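Long-range contacts in MlnE (Bacillus amyloliquefaciens subsp. plantarum, PDB 5D2E), which contains an N-terminal B-type ketoreductase that binds NADP, part of the polyketide assembly line that makes the antibiotic macrolactin: residues H127-L132 / E172-Y177; N122-H127 / L167-E172; F63-S68 / V87-R92. One frame throughout, in Å; residues are numbered along the deposited sequence.

Overall arrangement
All three contacts involve neighbouring parallel strands of one Rossmann-like sheet, or the loops at their ends, away from the NADP site. Interaction 1 is the buried core, a regular parallel ladder with isoleucine and leucine contacts on one side and a histidine-tyrosine pair on the other. Interaction 2 is where that strand pair begins. It shares His127 and Glu172 with interaction 1, but is only partly buried, and a salt bridge and two waters do much of the joining. Interaction 3 is a neighbouring pair, joined to interaction 1 because strand 60-64 lies beside strand 127-133. Phe63 probably hydrogen-bonds Ile129 and Phe131. Its ladder soon gives way to a partly exposed loop with one water bridge.

Interaction 1: H127-L132 / E172-Y177; sequences HIIHFL and EILYLY
Ile129 of strand 127-133 packs on both Leu174 and Leu176 of strand 171-180. Ile129 and Leu174 lie side by side and point the same way. CG1 of Ile129 stands beside its backbone N (chi1 -52°), and CD1 beyond it lies 3.8 Å from CB of Leu174. The other branch, CG2, is 3.7 Å from CD1 of Leu176, and these two side chains run at a slant to each other. Leu176 also meets Phe131 at about a right angle, with its CB 3.7 Å from CD1 of the ring. The carbonyl oxygen of Leu176 sits at the edge of that ring. At the start of the pair, on the face of Ile129 and Leu174, His127 and Glu172 lie side by side with ring and carboxylate planes 42° apart. Their polar ends part: His127 NE2 bonds Thr56 OG1, and Glu172 OE2 bridges to Arg126.

The opposite face carries Ile128, His130, Ile173 and Tyr175. ND1 of His130 lies in the plane of the Tyr175 ring, at its edge, 3.8 Å from CD1. A water bonds this ND1 at 2.9 Å, accepts from Leu132 N and donates to Leu176 O. NE2 of His130 bonds Ser154 OG, so both nitrogens of the buried ring have partners. Tyr175 OH bonds Tyr188 O.

Four backbone hydrogen bonds join the parallel strands. Ile128 and His130 each use both N and O, with Glu172, Leu174 and Leu176 as partners.

The pair belongs to a beta-alpha-beta unit of the Rossmann-like fold. Its connecting helix, 141-164, covers the face of His130, Ile173 and Tyr175. Helix 222-233 covers Ile129, Leu174 and Leu176. Strand 60-64 flanks 127-133, and strand 205-214 flanks 171-180.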
loop_
_atom_site.group_PDB
_atom_site.type_symbol
_atom_site.label_atom_id
_atom_site.label_comp_id
_atom_site.label_asym_id
_atom_site.label_seq_id
_atom_site.Cartn_x
_atom_site.Cartn_y
_atom_site.Cartn_z
ATOM N N HIS A 127 -23.312 -11.608 4.832
ATOM C CA HIS A 127 -22.867 -10.549 3.942
ATOM C C HIS A 127 -22.679 -9.263 4.664
ATOM O O HIS A 127 -23.613 -8.748 5.213
ATOM C CB HIS A 127 -23.867 -10.392 2.824
ATOM C CG HIS A 127 -24.316 -11.712 2.306
ATOM N ND1 HIS A 127 -23.656 -12.365 1.290
ATOM C CD2 HIS A 127 -25.232 -12.587 2.792
ATOM C CE1 HIS A 127 -24.187 -13.553 1.116
ATOM N NE2 HIS A 127 -25.150 -13.712 2.012
ATOM N N ILE A 128 -21.452 -8.732 4.637
ATOM C CA ILE A 128 -21.099 -7.547 5.343
ATOM C C ILE A 128 -20.716 -6.517 4.313
ATOM O O ILE A 128 -19.939 -6.844 3.416
ATOM C CB ILE A 128 -19.844 -7.742 6.232
ATOM C CG1 ILE A 128 -19.888 -9.009 7.081
ATOM C CG2 ILE A 128 -19.603 -6.522 7.043
ATOM C CD1 ILE A 128 -21.123 -9.230 7.851
ATOM N N ILE A 129 -21.285 -5.308 4.448
ATOM C CA ILE A 129 -21.000 -4.170 3.611
ATOM C C ILE A 129 -20.362 -3.108 4.525
ATOM O O ILE A 129 -20.918 -2.662 5.493
ATOM C CB ILE A 129 -22.187 -3.563 2.870
ATOM C CG1 ILE A 129 -22.971 -4.631 2.072
ATOM C CG2 ILE A 129 -21.740 -2.341 2.052
ATOM C CD1 ILE A 129 -22.222 -5.274 0.994
ATOM N N HIS A 130 -19.121 -2.723 4.186
ATOM C CA HIS A 130 -18.461 -1.673 4.915
ATOM C C HIS A 130 -18.353 -0.479 3.998
ATOM O O HIS A 130 -17.585 -0.474 3.008
ATOM C CB HIS A 130 -17.090 -2.145 5.342
ATOM C CG HIS A 130 -16.400 -1.206 6.272
ATOM N ND1 HIS A 130 -15.683 -0.117 5.826
ATOM C CD2 HIS A 130 -16.255 -1.223 7.623
ATOM C CE1 HIS A 130 -15.192 0.548 6.857
ATOM N NE2 HIS A 130 -15.488 -0.124 7.960
ATOM N N PHE A 131 -19.131 0.558 4.292
ATOM C CA PHE A 131 -19.121 1.746 3.469
ATOM C C PHE A 131 -19.065 3.035 4.293
ATOM O O PHE A 131 -20.040 3.796 4.361
ATOM C CB PHE A 131 -20.391 1.752 2.583
ATOM C CG PHE A 131 -20.467 2.919 1.565
ATOM C CD1 PHE A 131 -19.353 3.505 1.044
ATOM C CD2 PHE A 131 -21.684 3.365 1.126
ATOM C CE1 PHE A 131 -19.446 4.528 0.080
ATOM C CE2 PHE A 131 -21.788 4.379 0.188
ATOM C CZ PHE A 131 -20.665 4.937 -0.356
ATOM N N LEU A 132 -17.916 3.289 4.852
ATOM C CA LEU A 132 -17.610 4.479 5.615
ATOM C C LEU A 132 -16.603 5.381 4.871
ATOM O O LEU A 132 -16.446 6.548 5.223
ATOM C CB LEU A 132 -16.912 4.112 6.894
ATOM C CG LEU A 132 -17.657 3.175 7.829
ATOM C CD1 LEU A 132 -16.860 3.001 9.094
ATOM C CD2 LEU A 132 -19.093 3.675 8.115
ATOM N N GLU A 172 -18.752 -12.867 3.863
ATOM C CA GLU A 172 -18.285 -12.201 2.652
ATOM C C GLU A 172 -18.332 -10.732 2.944
ATOM O O GLU A 172 -19.419 -10.183 3.185
ATOM C CB GLU A 172 -19.172 -12.514 1.441
ATOM C CG GLU A 172 -19.915 -13.873 1.474
ATOM C CD GLU A 172 -19.035 -15.114 1.403
ATOM O OE1 GLU A 172 -17.973 -15.047 0.767
ATOM O OE2 GLU A 172 -19.417 -16.169 1.974
ATOM N N ILE A 173 -17.178 -10.091 2.909
ATOM C CA ILE A 173 -17.045 -8.694 3.326
ATOM C C ILE A 173 -16.784 -7.840 2.071
ATOM O O ILE A 173 -15.845 -8.140 1.334
ATOM C CB ILE A 173 -15.896 -8.496 4.283
ATOM C CG1 ILE A 173 -16.104 -9.307 5.585
ATOM C CG2 ILE A 173 -15.735 -6.995 4.568
ATOM C CD1 ILE A 173 -15.400 -10.663 5.595
ATOM N N LEU A 174 -17.594 -6.818 1.832
ATOM C CA LEU A 174 -17.438 -5.945 0.708
ATOM C C LEU A 174 -17.169 -4.603 1.260
ATOM O O LEU A 174 -18.018 -4.010 1.934
ATOM C CB LEU A 174 -18.679 -5.956 -0.233
ATOM C CG LEU A 174 -18.620 -4.951 -1.400
ATOM C CD1 LEU A 174 -17.457 -5.210 -2.371
ATOM C CD2 LEU A 174 -19.954 -4.995 -2.152
ATOM N N TYR A 175 -15.952 -4.113 1.005
ATOM C CA TYR A 175 -15.479 -2.831 1.399
ATOM C C TYR A 175 -15.615 -1.893 0.208
ATOM O O TYR A 175 -15.123 -2.189 -0.851
ATOM C CB TYR A 175 -14.036 -2.948 1.846
ATOM C CG TYR A 175 -13.286 -1.664 1.863
ATOM C CD1 TYR A 175 -13.485 -0.701 2.843
ATOM C CD2 TYR A 175 -12.378 -1.374 0.835
ATOM C CE1 TYR A 175 -12.805 0.523 2.776
ATOM C CE2 TYR A 175 -11.704 -0.162 0.785
ATOM C CZ TYR A 175 -11.911 0.766 1.744
ATOM O OH TYR A 175 -11.143 1.929 1.629
ATOM N N LEU A 176 -16.282 -0.743 0.425
ATOM C CA LEU A 176 -16.538 0.285 -0.567
ATOM C C LEU A 176 -15.954 1.610 -0.168
ATOM O O LEU A 176 -15.979 1.981 0.980
ATOM C CB LEU A 176 -18.050 0.518 -0.761
ATOM C CG LEU A 176 -18.918 -0.724 -0.880
ATOM C CD1 LEU A 176 -20.420 -0.450 -0.899
ATOM C CD2 LEU A 176 -18.500 -1.452 -2.117
ATOM N N TYR A 177 -15.429 2.321 -1.162
ATOM C CA TYR A 177 -15.003 3.677 -0.993
ATOM C C TYR A 177 -15.322 4.484 -2.252
ATOM O O TYR A 177 -15.384 3.935 -3.344
ATOM C CB TYR A 177 -13.523 3.818 -0.701
ATOM C CG TYR A 177 -12.558 3.412 -1.757
ATOM C CD1 TYR A 177 -12.199 2.073 -1.914
ATOM C CD2 TYR A 177 -11.981 4.367 -2.626
ATOM C CE1 TYR A 177 -11.274 1.686 -2.866
ATOM C CE2 TYR A 177 -11.046 3.983 -3.573
ATOM C CZ TYR A 177 -10.717 2.642 -3.697
ATOM O OH TYR A 177 -9.823 2.239 -4.642
HETATM O O HOH W 1 -15.685 1.879 3.757
#

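Interaction 2: N122-H127 / L167-E172; sequences NIRPRH and LCPKAE
Arg126 and Glu172 form a salt bridge, their side chains side by side and pointing the same way. NE of Arg126 donates to OE2 of Glu172 at 2.7 Å. The donor meets the anti lone pair of OE2, and the guanidinium and carboxylate are nearly coplanar, 21° apart. NH2 adds a weak bond to the same oxygen at 3.3 Å. NH1 bridges to Glu58, so the guanidinium serves two acids. Lys170 lies alongside, with CB over one guanidinium face and CD 3.3 Å from NH2.

The backbone joins too: Glu172 N bonds Arg126 O at 2.8 Å. Two waters link the loops ahead of the strands. One donates to both Pro125 O and Lys170 O. Another accepts from Arg124 NE in the guanidinium plane and donates to Leu167 O at 2.6 Å. Arg124 and Pro169 meet tip to tip, with CG of Pro169 over the guanidinium face. Leu167 CG also packs on Pro125 CD at 4.0 Å, the side chains crossing at about a right angle.

The two loops lead from helices 108-120 and 141-164 into strands 127-133 and 171-180, adjacent parallel strands of the Rossmann-like fold.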
loop_
_atom_site.group_PDB
_atom_site.type_symbol
_atom_site.label_atom_id
_atom_site.label_comp_id
_atom_site.label_asym_id
_atom_site.label_seq_id
_atom_site.Cartn_x
_atom_site.Cartn_y
_atom_site.Cartn_z
ATOM N N ASN A 122 -30.169 -13.847 17.778
ATOM C CA ASN A 122 -30.062 -14.966 16.835
ATOM C C ASN A 122 -29.856 -14.481 15.399
ATOM O O ASN A 122 -30.407 -15.051 14.489
ATOM C CB ASN A 122 -31.220 -15.943 16.924
ATOM C CG ASN A 122 -31.237 -16.637 18.291
ATOM O OD1 ASN A 122 -30.217 -17.106 18.764
ATOM N ND2 ASN A 122 -32.394 -16.574 18.981
ATOM N N ILE A 123 -29.087 -13.410 15.253
ATOM C CA ILE A 123 -28.851 -12.812 13.946
ATOM C C ILE A 123 -27.347 -13.070 13.621
ATOM O O ILE A 123 -26.484 -12.491 14.248
ATOM C CB ILE A 123 -29.215 -11.303 13.941
ATOM C CG1 ILE A 123 -30.743 -11.188 14.000
ATOM C CG2 ILE A 123 -28.887 -10.684 12.595
ATOM C CD1 ILE A 123 -31.260 -9.808 14.275
ATOM N N ARG A 124 -27.059 -13.948 12.656
ATOM C CA ARG A 124 -25.707 -14.323 12.263
ATOM C C ARG A 124 -25.453 -13.827 10.801
ATOM O O ARG A 124 -25.891 -14.444 9.839
ATOM C CB ARG A 124 -25.550 -15.863 12.313
ATOM C CG ARG A 124 -24.235 -16.371 11.648
ATOM C CD ARG A 124 -24.020 -17.885 11.774
ATOM N NE ARG A 124 -23.782 -18.250 13.166
ATOM C CZ ARG A 124 -23.635 -19.483 13.612
ATOM N NH1 ARG A 124 -23.668 -20.498 12.771
ATOM N NH2 ARG A 124 -23.391 -19.672 14.900
ATOM N N PRO A 125 -24.816 -12.660 10.653
ATOM C CA PRO A 125 -24.626 -12.091 9.299
ATOM C C PRO A 125 -23.700 -12.944 8.495
ATOM O O PRO A 125 -22.748 -13.516 9.060
ATOM C CB PRO A 125 -23.985 -10.735 9.569
ATOM C CG PRO A 125 -24.232 -10.420 11.000
ATOM C CD PRO A 125 -24.385 -11.748 11.708
ATOM N N ARG A 126 -23.952 -13.018 7.205
ATOM C CA ARG A 126 -23.031 -13.568 6.278
ATOM C C ARG A 126 -22.463 -12.492 5.323
ATOM O O ARG A 126 -21.273 -12.409 5.098
ATOM C CB ARG A 126 -23.693 -14.614 5.445
ATOM C CG ARG A 126 -22.722 -15.772 5.162
ATOM C CD ARG A 126 -22.712 -16.057 3.730
ATOM N NE ARG A 126 -21.634 -16.966 3.347
ATOM C CZ ARG A 126 -21.758 -18.277 3.323
ATOM N NH1 ARG A 126 -22.873 -18.845 3.758
ATOM N NH2 ARG A 126 -20.758 -19.029 2.892
ATOM N N HIS A 127 -23.312 -11.608 4.832
ATOM C CA HIS A 127 -22.867 -10.549 3.942
ATOM C C HIS A 127 -22.679 -9.263 4.664
ATOM O O HIS A 127 -23.613 -8.748 5.213
ATOM C CB HIS A 127 -23.867 -10.392 2.824
ATOM C CG HIS A 127 -24.316 -11.712 2.306
ATOM N ND1 HIS A 127 -23.656 -12.365 1.290
ATOM C CD2 HIS A 127 -25.232 -12.587 2.792
ATOM C CE1 HIS A 127 -24.187 -13.553 1.116
ATOM N NE2 HIS A 127 -25.150 -13.712 2.012
ATOM N N LEU A 167 -18.744 -14.188 15.556
ATOM C CA LEU A 167 -20.015 -13.787 15.049
ATOM C C LEU A 167 -20.324 -14.475 13.710
ATOM O O LEU A 167 -21.460 -14.850 13.473
ATOM C CB LEU A 167 -20.053 -12.281 14.971
ATOM C CG LEU A 167 -21.318 -11.771 14.321
ATOM C CD1 LEU A 167 -22.397 -11.948 15.375
ATOM C CD2 LEU A 167 -21.213 -10.315 13.899
ATOM N N CYS A 168 -19.281 -14.683 12.879
ATOM C CA CYS A 168 -19.390 -15.149 11.526
ATOM C C CYS A 168 -18.477 -16.315 11.261
ATOM O O CYS A 168 -17.315 -16.152 10.894
ATOM C CB CYS A 168 -19.027 -14.011 10.546
ATOM S SG CYS A 168 -19.963 -12.469 10.753
ATOM N N PRO A 169 -19.021 -17.512 11.334
ATOM C CA PRO A 169 -18.242 -18.674 10.897
ATOM C C PRO A 169 -17.727 -18.528 9.454
ATOM O O PRO A 169 -16.621 -18.975 9.161
ATOM C CB PRO A 169 -19.245 -19.836 11.014
ATOM C CG PRO A 169 -20.229 -19.364 12.056
ATOM C CD PRO A 169 -20.315 -17.858 11.925
ATOM N N LYS A 170 -18.533 -17.918 8.583
ATOM C CA LYS A 170 -18.140 -17.525 7.247
ATOM C C LYS A 170 -18.703 -16.151 7.004
ATOM O O LYS A 170 -19.807 -15.827 7.446
ATOM C CB LYS A 170 -18.739 -18.446 6.217
ATOM C CG LYS A 170 -17.993 -19.742 6.006
ATOM C CD LYS A 170 -18.399 -20.389 4.674
ATOM C CE LYS A 170 -17.321 -21.352 4.203
ATOM N NZ LYS A 170 -17.147 -22.441 5.201
ATOM N N ALA A 171 -17.966 -15.330 6.283
ATOM C CA ALA A 171 -18.487 -13.981 5.948
ATOM C C ALA A 171 -17.932 -13.604 4.615
ATOM O O ALA A 171 -16.780 -13.978 4.257
ATOM C CB ALA A 171 -18.078 -12.969 6.977
ATOM N N GLU A 172 -18.752 -12.867 3.863
ATOM C CA GLU A 172 -18.285 -12.201 2.652
ATOM C C GLU A 172 -18.332 -10.732 2.944
ATOM O O GLU A 172 -19.419 -10.183 3.185
ATOM C CB GLU A 172 -19.172 -12.514 1.441
ATOM C CG GLU A 172 -19.915 -13.873 1.474
ATOM C CD GLU A 172 -19.035 -15.114 1.403
ATOM O OE1 GLU A 172 -17.973 -15.047 0.767
ATOM O OE2 GLU A 172 -19.417 -16.169 1.974
HETATM O O HOH W 2 -23.251 -16.096 14.961
HETATM O O HOH W 3 -21.900 -16.221 8.986
#

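Interaction 3: F63-S68 / V87-R92; sequences FCEDDS and VTSGER
Phe63 and Val87 sit side by side on neighbouring parallel strands, and most of the strand pairing is backbone. Cys64 N donates to Val87 O at 2.9 Å. Two CA-H...O contacts flank it. CA of Phe63 touches Val87 O, and CA of Thr88 lies 3.2 Å from Cys64 O. The next bond departs from a regular ladder, because it passes over the carbonyl of Cys64. Ser89 N instead donates to Glu65 O at a long 3.3 Å. It comes from above the carbonyl plane, 52° out of it. A water makes up part of the link. It donates to Glu65 O at 2.7 Å and to Ser89 O at 2.9 Å.

The two strands belong to a beta-alpha-beta unit, strand 60-64, helix 70-76 and strand 84-89, in the Rossmann-like region that ketoreductases of this kind use as their structural subdomain. The NADP site lies in the other, later one. Strand 127-133 flanks 60-64, and strand 100-103 flanks 84-89.

Apolar contact is modest. The Phe63 and Val87 side chains point the same way, with CD1 of Phe63 3.9 Å from CB of Val87. Met158 of helix 141-164 and Met103 also touch Phe63.

One methyl packs against backbone. CG2 of Thr88 rests 3.6 Å from Asp66 O. Its position follows from chi1 of 63°, which puts OG1 between the backbone N and carbonyl carbon and CG2 beside the N.

Polar side chains shape the loop after strand 60-64. OD1 of Asp66 takes the backbone N of Ser68 from above the carboxylate plane, an Asx turn. The same oxygen accepts from Ser68 OG at 2.7 Å on its syn lone pair. Asp66 O bonds Tyr86 OH.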
loop_
_atom_site.group_PDB
_atom_site.type_symbol
_atom_site.label_atom_id
_atom_site.label_comp_id
_atom_site.label_asym_id
_atom_site.label_seq_id
_atom_site.Cartn_x
_atom_site.Cartn_y
_atom_site.Cartn_z
ATOM N N PHE A 63 -22.568 -1.190 7.255
ATOM C CA PHE A 63 -21.997 -0.118 8.032
ATOM C C PHE A 63 -21.942 1.102 7.118
ATOM O O PHE A 63 -21.401 1.013 6.002
ATOM C CB PHE A 63 -20.558 -0.453 8.448
ATOM C CG PHE A 63 -20.410 -1.594 9.443
ATOM C CD1 PHE A 63 -20.686 -1.411 10.765
ATOM C CD2 PHE A 63 -19.954 -2.841 9.034
ATOM C CE1 PHE A 63 -20.534 -2.420 11.672
ATOM C CE2 PHE A 63 -19.815 -3.892 9.938
ATOM C CZ PHE A 63 -20.087 -3.654 11.280
ATOM N N CYS A 64 -22.436 2.248 7.600
ATOM C CA CYS A 64 -22.486 3.476 6.790
ATOM C C CYS A 64 -22.351 4.607 7.750
ATOM O O CYS A 64 -22.754 4.503 8.899
ATOM C CB CYS A 64 -23.825 3.556 6.005
ATOM S SG CYS A 64 -23.831 4.846 4.685
ATOM N N GLU A 65 -21.827 5.718 7.300
ATOM C CA GLU A 65 -21.613 6.832 8.205
ATOM C C GLU A 65 -22.965 7.433 8.649
ATOM O O GLU A 65 -23.116 7.851 9.795
ATOM C CB GLU A 65 -20.674 7.879 7.563
ATOM C CG GLU A 65 -19.969 8.811 8.534
ATOM C CD GLU A 65 -19.014 8.122 9.536
ATOM O OE1 GLU A 65 -18.000 7.412 9.200
ATOM O OE2 GLU A 65 -19.275 8.364 10.719
ATOM N N ASP A 66 -23.958 7.358 7.787
ATOM C CA ASP A 66 -25.227 8.008 8.044
ATOM C C ASP A 66 -26.293 7.225 7.389
ATOM O O ASP A 66 -26.060 6.117 6.814
ATOM C CB ASP A 66 -25.174 9.482 7.526
ATOM C CG ASP A 66 -24.938 9.582 6.028
ATOM O OD1 ASP A 66 -25.187 8.635 5.239
ATOM O OD2 ASP A 66 -24.440 10.641 5.628
ATOM N N ASP A 67 -27.526 7.733 7.361
ATOM C CA ASP A 67 -28.522 6.882 6.676
ATOM C C ASP A 67 -28.789 7.056 5.224
ATOM O O ASP A 67 -29.813 6.589 4.722
ATOM C CB ASP A 67 -29.807 6.771 7.429
ATOM C CG ASP A 67 -30.119 7.945 8.088
ATOM O OD1 ASP A 67 -30.253 8.896 7.284
ATOM O OD2 ASP A 67 -30.172 7.898 9.365
ATOM N N SER A 68 -27.825 7.598 4.511
ATOM C CA SER A 68 -28.011 7.908 3.096
ATOM C C SER A 68 -28.233 6.686 2.251
ATOM O O SER A 68 -28.835 6.764 1.192
ATOM C CB SER A 68 -26.840 8.726 2.548
ATOM O OG SER A 68 -25.652 7.990 2.679
ATOM N N VAL A 87 -26.131 -0.081 10.366
ATOM C CA VAL A 87 -25.426 0.558 11.442
ATOM C C VAL A 87 -24.801 1.865 11.005
ATOM O O VAL A 87 -24.019 1.906 10.051
ATOM C CB VAL A 87 -24.294 -0.360 11.945
ATOM C CG1 VAL A 87 -23.660 0.211 13.231
ATOM C CG2 VAL A 87 -24.797 -1.785 12.118
ATOM N N THR A 88 -25.080 2.909 11.757
ATOM C CA THR A 88 -24.543 4.208 11.492
ATOM C C THR A 88 -23.712 4.734 12.612
ATOM O O THR A 88 -23.638 4.191 13.697
ATOM C CB THR A 88 -25.687 5.237 11.211
ATOM O OG1 THR A 88 -26.491 5.366 12.374
ATOM C CG2 THR A 88 -26.526 4.829 10.115
ATOM N N SER A 89 -23.031 5.821 12.333
ATOM C CA SER A 89 -22.201 6.485 13.287
ATOM C C SER A 89 -22.961 7.242 14.380
ATOM O O SER A 89 -23.919 7.953 14.093
ATOM C CB SER A 89 -21.323 7.486 12.539
ATOM O OG SER A 89 -20.443 8.021 13.450
ATOM N N GLY A 90 -22.516 7.104 15.621
ATOM C CA GLY A 90 -23.113 7.805 16.755
ATOM C C GLY A 90 -22.106 8.004 17.883
ATOM O O GLY A 90 -21.029 7.408 17.875
ATOM N N GLU A 91 -22.473 8.810 18.874
ATOM C CA GLU A 91 -21.645 9.003 20.075
ATOM C C GLU A 91 -21.501 7.670 20.811
ATOM O O GLU A 91 -20.452 7.281 21.260
ATOM C CB GLU A 91 -22.294 9.992 21.060
ATOM C CG GLU A 91 -22.794 11.307 20.484
ATOM C CD GLU A 91 -21.716 12.079 19.737
ATOM O OE1 GLU A 91 -20.525 12.005 20.132
ATOM O OE2 GLU A 91 -22.066 12.774 18.750
ATOM N N ARG A 92 -22.603 6.973 20.925
ATOM C CA ARG A 92 -22.649 5.768 21.725
ATOM C C ARG A 92 -23.171 4.595 20.884
ATOM O O ARG A 92 -23.903 4.788 19.912
ATOM C CB ARG A 92 -23.664 5.936 22.851
ATOM C CG ARG A 92 -23.455 7.026 23.899
ATOM C CD ARG A 92 -24.659 6.986 24.872
ATOM N NE ARG A 92 -25.960 7.055 24.145
ATOM C CZ ARG A 92 -26.849 6.053 23.916
ATOM N NH1 ARG A 92 -26.694 4.798 24.352
ATOM N NH2 ARG A 92 -27.948 6.320 23.224
HETATM O O HOH W 4 -24.894 8.881 11.576
#